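Local structure of B-129 (Sulfolobus virus 1, 2WBT) at residues I94-K108 / T113-N125. The protein is a viral zinc-finger protein, essential for virus function, that binds zinc through two consecutive C2H2-type fingers and probably binds DNA. Numbering follows the deposited sequence.
Sequences IRYTEHTKVCPVCKK and TDSALDHVCKKHN. With ZN (zinc ion), chain D; ZN (zinc ion), chain C.
Cys103 and Cys106 meet His119 and His124 round a zinc ion, the metal core of the second C2H2 zinc finger. The two cysteines form a CxxC knuckle; the first histidine lies on helix 113-122 and the second just past its end. Zinc is bound by Cys103 SG at 2.3 Å and His119 NE2 at 2.0 Å, with Cys106 SG and His124 NE2. The His119 ring stands anti to the backbone N (chi1 161°), which carries NE2 to the metal. Packing is tight here, where Cys103, Val105, His119, Val120 and His124 are buried. Cys103 SG lies at the edge of the His119 ring, against Val120 CG2, and accepts the backbone N-H of Val105, a bond that probably tempers the thiolate charge. Val105 CB lies over one face of the His124 ring in a CH-pi contact, 3.8 Å from the centroid. Tyr62 of helix 60-72 packs on Val105 and Pro104.

The linker from the first finger passes the helix start. Thr113 OG1 donates to Glu98 O at 3.2 Å, tilted 34° from the carbonyl plane. Glu98 OE1 binds the first finger's zinc, with Cys77, Cys80 and His93. Ile94 CG2 touches Leu117 CD1 at 3.6 Å.

The side with Lys108 and Lys123 is looser and exposed. Lys108 has two conformers; in the one described, its NZ sits 4.0 Å from Lys123 NZ and donates to a water. That water also accepts from His119 ND1 at 2.9 Å.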
loop_
_atom_site.group_PDB
_atom_site.type_symbol
_atom_site.label_atom_id
_atom_site.label_comp_id
_atom_site.label_asym_id
_atom_site.label_seq_id
_atom_site.Cartn_x
_atom_site.Cartn_y
_atom_site.Cartn_z
ATOM N N ILE A 94 -6.373 -13.362 -19.168
ATOM C CA ILE A 94 -6.484 -11.954 -19.547
ATOM C C ILE A 94 -6.952 -11.807 -20.992
ATOM O O ILE A 94 -7.806 -10.971 -21.289
ATOM C CB ILE A 94 -5.148 -11.205 -19.346
ATOM C CG1 ILE A 94 -4.931 -10.910 -17.862
ATOM C CG2 ILE A 94 -5.132 -9.897 -20.128
ATOM C CD1 ILE A 94 -3.562 -10.345 -17.546
ATOM N N ARG A 95 -6.398 -12.628 -21.880
ATOM C CA ARG A 95 -6.750 -12.569 -23.297
ATOM C C ARG A 95 -8.187 -13.022 -23.576
ATOM O O ARG A 95 -8.895 -12.378 -24.352
ATOM C CB ARG A 95 -5.776 -13.400 -24.136
ATOM C CG ARG A 95 -6.117 -13.409 -25.614
ATOM C CD ARG A 95 -4.952 -13.849 -26.466
ATOM N NE ARG A 95 -5.312 -13.877 -27.880
ATOM C CZ ARG A 95 -4.479 -14.197 -28.868
ATOM N NH1 ARG A 95 -3.216 -14.524 -28.612
ATOM N NH2 ARG A 95 -4.913 -14.191 -30.124
ATOM N N TYR A 96 -8.612 -14.115 -22.945
ATOM C CA TYR A 96 -9.897 -14.748 -23.282
ATOM C C TYR A 96 -10.993 -14.666 -22.210
ATOM O O TYR A 96 -12.177 -14.731 -22.547
ATOM C CB TYR A 96 -9.672 -16.216 -23.655
ATOM C CG TYR A 96 -8.818 -16.407 -24.888
ATOM C CD1 TYR A 96 -9.368 -16.298 -26.163
ATOM C CD2 TYR A 96 -7.460 -16.696 -24.783
ATOM C CE1 TYR A 96 -8.588 -16.471 -27.300
ATOM C CE2 TYR A 96 -6.672 -16.872 -25.912
ATOM C CZ TYR A 96 -7.242 -16.757 -27.167
ATOM O OH TYR A 96 -6.465 -16.931 -28.290
ATOM N N THR A 97 -10.615 -14.519 -20.942
ATOM C CA THR A 97 -11.564 -14.698 -19.829
ATOM C C THR A 97 -11.865 -13.446 -18.984
ATOM O O THR A 97 -12.910 -13.384 -18.333
ATOM C CB THR A 97 -11.090 -15.835 -18.891
ATOM O OG1 THR A 97 -10.737 -16.987 -19.668
ATOM C CG2 THR A 97 -12.182 -16.218 -17.897
ATOM N N GLU A 98 -10.973 -12.457 -18.995
ATOM C CA GLU A 98 -11.151 -11.254 -18.172
ATOM C C GLU A 98 -11.964 -10.189 -18.918
ATOM O O GLU A 98 -11.486 -9.616 -19.898
ATOM C CB GLU A 98 -9.787 -10.694 -17.747
ATOM C CG GLU A 98 -9.852 -9.436 -16.881
ATOM C CD GLU A 98 -10.865 -9.549 -15.755
ATOM O OE1 GLU A 98 -10.622 -10.333 -14.807
ATOM O OE2 GLU A 98 -11.904 -8.858 -15.823
ATOM N N HIS A 99 -13.183 -9.927 -18.441
ATOM C CA HIS A 99 -14.123 -9.025 -19.130
ATOM C C HIS A 99 -14.540 -7.771 -18.349
ATOM O O HIS A 99 -15.422 -7.038 -18.800
ATOM C CB HIS A 99 -15.391 -9.790 -19.525
ATOM C CG HIS A 99 -15.135 -10.970 -20.406
ATOM N ND1 HIS A 99 -14.540 -10.860 -21.644
ATOM C CD2 HIS A 99 -15.405 -12.285 -20.233
ATOM C CE1 HIS A 99 -14.447 -12.058 -22.193
ATOM N NE2 HIS A 99 -14.965 -12.940 -21.357
ATOM N N THR A 100 -13.924 -7.509 -17.198
ATOM C CA THR A 100 -14.302 -6.337 -16.394
ATOM C C THR A 100 -13.867 -5.026 -17.056
ATOM O O THR A 100 -12.743 -4.910 -17.546
ATOM C CB THR A 100 -13.724 -6.386 -14.964
ATOM O OG1 THR A 100 -14.313 -5.344 -14.173
ATOM C CG2 THR A 100 -12.221 -6.203 -14.979
ATOM N N LYS A 101 -14.770 -4.048 -17.063
ATOM C CA LYS A 101 -14.481 -2.716 -17.603
ATOM C C LYS A 101 -14.183 -1.703 -16.501
ATOM O O LYS A 101 -13.736 -0.598 -16.790
ATOM C CB LYS A 101 -15.657 -2.198 -18.435
ATOM C CG LYS A 101 -16.196 -3.174 -19.465
ATOM C CD LYS A 101 -15.237 -3.366 -20.627
ATOM C CE LYS A 101 -15.774 -4.382 -21.622
ATOM N NZ LYS A 101 -15.907 -5.744 -21.038
ATOM N N VAL A 102 -14.444 -2.070 -15.248
ATOM C CA VAL A 102 -14.229 -1.163 -14.120
ATOM C C VAL A 102 -12.896 -1.460 -13.447
ATOM O O VAL A 102 -12.530 -2.623 -13.252
ATOM C CB VAL A 102 -15.351 -1.278 -13.067
ATOM C CG1 VAL A 102 -15.276 -0.118 -12.089
ATOM C CG2 VAL A 102 -16.718 -1.318 -13.736
ATOM N N CYS A 103 -12.178 -0.399 -13.095
ATOM C CA CYS A 103 -10.919 -0.531 -12.368
ATOM C C CYS A 103 -11.201 -0.857 -10.901
ATOM O O CYS A 103 -11.889 -0.079 -10.227
ATOM C CB CYS A 103 -10.088 0.750 -12.490
ATOM S SG CYS A 103 -8.643 0.805 -11.395
ATOM N N PRO A 104 -10.654 -1.995 -10.397
ATOM C CA PRO A 104 -10.956 -2.455 -9.035
ATOM C C PRO A 104 -10.527 -1.461 -7.954
ATOM O O PRO A 104 -10.959 -1.572 -6.805
ATOM C CB PRO A 104 -10.135 -3.747 -8.913
ATOM C CG PRO A 104 -9.049 -3.598 -9.900
ATOM C CD PRO A 104 -9.682 -2.894 -11.051
ATOM N N VAL A 105 -9.690 -0.500 -8.337
ATOM C CA VAL A 105 -9.116 0.471 -7.416
ATOM C C VAL A 105 -9.932 1.767 -7.359
ATOM O O VAL A 105 -10.438 2.138 -6.300
ATOM C CB VAL A 105 -7.659 0.806 -7.811
ATOM C CG1 VAL A 105 -6.994 1.651 -6.735
ATOM C CG2 VAL A 105 -6.862 -0.472 -8.051
ATOM N N CYS A 106 -10.058 2.442 -8.499
ATOM C CA CYS A 106 -10.683 3.778 -8.564
ATOM C C CYS A 106 -12.123 3.799 -9.080
ATOM O O CYS A 106 -12.807 4.812 -8.946
ATOM C CB CYS A 106 -9.832 4.726 -9.408
ATOM S SG CYS A 106 -10.035 4.523 -11.184
ATOM N N LYS A 107 -12.570 2.701 -9.686
ATOM C CA LYS A 107 -13.967 2.554 -10.122
ATOM C C LYS A 107 -14.327 3.350 -11.378
ATOM O O LYS A 107 -15.502 3.636 -11.626
ATOM C CB LYS A 107 -14.932 2.912 -8.984
ATOM C CG LYS A 107 -14.745 2.055 -7.760
ATOM C CD LYS A 107 -15.329 0.675 -7.985
ATOM C CE LYS A 107 -14.674 -0.364 -7.102
ATOM N NZ LYS A 107 -15.562 -1.538 -6.879
ATOM N N LYS A 108 -13.307 3.671 -12.165
ATOM C CA LYS A 108 -13.474 4.361 -13.434
ATOM C C LYS A 108 -13.787 3.335 -14.522
ATOM O O LYS A 108 -13.266 2.218 -14.483
ATOM C CB LYS A 108 -12.191 5.113 -13.767
ATOM C CG LYS A 108 -12.282 5.997 -14.977
ATOM C CD LYS A 108 -10.921 6.525 -15.353
ATOM C CE LYS A 108 -10.900 6.879 -16.793
ATOM N NZ LYS A 108 -9.611 7.540 -17.173
ATOM N N THR A 113 -11.624 -3.983 -21.740
ATOM C CA THR A 113 -10.919 -4.406 -20.526
ATOM C C THR A 113 -9.409 -4.185 -20.677
ATOM O O THR A 113 -8.689 -4.108 -19.680
ATOM C CB THR A 113 -11.210 -5.881 -20.157
ATOM O OG1 THR A 113 -10.406 -6.759 -20.956
ATOM C CG2 THR A 113 -12.678 -6.210 -20.363
ATOM N N ASP A 114 -8.940 -4.088 -21.921
ATOM C CA ASP A 114 -7.551 -3.712 -22.205
ATOM C C ASP A 114 -7.278 -2.249 -21.838
ATOM O O ASP A 114 -6.176 -1.915 -21.402
ATOM C CB ASP A 114 -7.208 -3.961 -23.678
ATOM C CG ASP A 114 -6.961 -5.428 -23.984
ATOM O OD1 ASP A 114 -7.684 -5.992 -24.833
ATOM O OD2 ASP A 114 -6.047 -6.021 -23.371
ATOM N N SER A 115 -8.275 -1.385 -22.021
ATOM C CA SER A 115 -8.188 0.009 -21.570
ATOM C C SER A 115 -8.216 0.078 -20.042
ATOM O O SER A 115 -7.571 0.937 -19.440
ATOM C CB SER A 115 -9.333 0.845 -22.144
ATOM O OG SER A 115 -9.359 0.774 -23.558
ATOM N N ALA A 116 -8.976 -0.827 -19.430
ATOM C CA ALA A 116 -8.989 -0.984 -17.975
ATOM C C ALA A 116 -7.626 -1.453 -17.456
ATOM O O ALA A 116 -7.184 -1.023 -16.391
ATOM C CB ALA A 116 -10.077 -1.962 -17.556
ATOM N N LEU A 117 -6.973 -2.336 -18.212
ATOM C CA LEU A 117 -5.628 -2.820 -17.867
ATOM C C LEU A 117 -4.587 -1.706 -17.901
ATOM O O LEU A 117 -3.859 -1.500 -16.928
ATOM C CB LEU A 117 -5.180 -3.948 -18.808
ATOM C CG LEU A 117 -5.653 -5.375 -18.514
ATOM C CD1 LEU A 117 -4.989 -6.355 -19.469
ATOM C CD2 LEU A 117 -5.388 -5.775 -17.067
ATOM N N ASP A 118 -4.513 -1.003 -19.031
ATOM C CA ASP A 118 -3.561 0.101 -19.202
ATOM C C ASP A 118 -3.737 1.143 -18.107
ATOM O O ASP A 118 -2.759 1.703 -17.611
ATOM C CB ASP A 118 -3.733 0.784 -20.565
ATOM C CG ASP A 118 -3.549 -0.167 -21.735
ATOM O OD1 ASP A 118 -2.951 -1.250 -21.551
ATOM O OD2 ASP A 118 -4.005 0.171 -22.847
ATOM N N HIS A 119 -4.991 1.398 -17.737
ATOM C CA HIS A 119 -5.301 2.359 -16.676
ATOM C C HIS A 119 -4.754 1.922 -15.318
ATOM O O HIS A 119 -4.119 2.717 -14.620
ATOM C CB HIS A 119 -6.814 2.600 -16.584
ATOM C CG HIS A 119 -7.252 3.199 -15.281
ATOM N ND1 HIS A 119 -7.236 4.563 -15.025
ATOM C CD2 HIS A 119 -7.748 2.608 -14.166
ATOM C CE1 HIS A 119 -7.688 4.781 -13.803
ATOM N NE2 HIS A 119 -8.005 3.610 -13.259
ATOM N N VAL A 120 -4.992 0.666 -14.947
ATOM C CA VAL A 120 -4.531 0.148 -13.654
ATOM C C VAL A 120 -2.999 0.113 -13.566
ATOM O O VAL A 120 -2.432 0.154 -12.475
ATOM C CB VAL A 120 -5.121 -1.251 -13.359
ATOM C CG1 VAL A 120 -4.586 -1.803 -12.041
ATOM C CG2 VAL A 120 -6.639 -1.188 -13.325
ATOM N N CYS A 121 -2.339 0.045 -14.719
ATOM C CA CYS A 121 -0.879 0.120 -14.782
ATOM C C CYS A 121 -0.379 1.566 -14.797
ATOM O O CYS A 121 0.573 1.902 -14.097
ATOM C CB CYS A 121 -0.361 -0.605 -16.025
ATOM S SG CYS A 121 1.445 -0.562 -16.223
ATOM N N LYS A 122 -1.011 2.414 -15.603
ATOM C CA LYS A 122 -0.561 3.802 -15.762
ATOM C C LYS A 122 -0.832 4.683 -14.550
ATOM O O LYS A 122 0.017 5.491 -14.177
ATOM C CB LYS A 122 -1.208 4.449 -16.983
ATOM C CG LYS A 122 -0.533 4.106 -18.299
ATOM C CD LYS A 122 -1.181 4.814 -19.492
ATOM C CE LYS A 122 -2.688 5.037 -19.326
ATOM N NZ LYS A 122 -3.362 5.277 -20.638
ATOM N N LYS A 123 -2.013 4.547 -13.952
ATOM C CA LYS A 123 -2.413 5.423 -12.843
ATOM C C LYS A 123 -2.501 4.739 -11.475
ATOM O O LYS A 123 -2.783 5.404 -10.478
ATOM C CB LYS A 123 -3.721 6.146 -13.182
ATOM C CG LYS A 123 -3.478 7.435 -13.960
ATOM C CD LYS A 123 -4.700 7.910 -14.722
ATOM C CE LYS A 123 -5.739 8.527 -13.808
ATOM N NZ LYS A 123 -6.891 9.045 -14.600
ATOM N N HIS A 124 -2.270 3.428 -11.419
ATOM C CA HIS A 124 -2.165 2.724 -10.128
ATOM C C HIS A 124 -0.890 1.904 -9.999
ATOM O O HIS A 124 -0.583 1.374 -8.924
ATOM C CB HIS A 124 -3.397 1.856 -9.900
ATOM C CG HIS A 124 -4.675 2.627 -9.966
ATOM N ND1 HIS A 124 -5.134 3.389 -8.914
ATOM C CD2 HIS A 124 -5.573 2.784 -10.965
ATOM C CE1 HIS A 124 -6.269 3.969 -9.256
ATOM N NE2 HIS A 124 -6.560 3.618 -10.497
ATOM N N ASN A 125 -0.157 1.825 -11.109
ATOM C CA ASN A 125 1.153 1.200 -11.170
ATOM C C ASN A 125 1.165 -0.287 -10.858
ATOM O O ASN A 125 2.146 -0.808 -10.331
ATOM C CB ASN A 125 2.131 1.934 -10.256
ATOM C CG ASN A 125 3.461 2.186 -10.924
ATOM O OD1 ASN A 125 4.032 3.268 -10.794
ATOM N ND2 ASN A 125 3.963 1.194 -11.651
HETATM ZN ZN ZN D . -8.489 3.064 -11.354
HETATM ZN ZN ZN C . -8.809 -11.118 -13.944
HETATM O O HOH W 1 -7.129 6.226 -17.362
#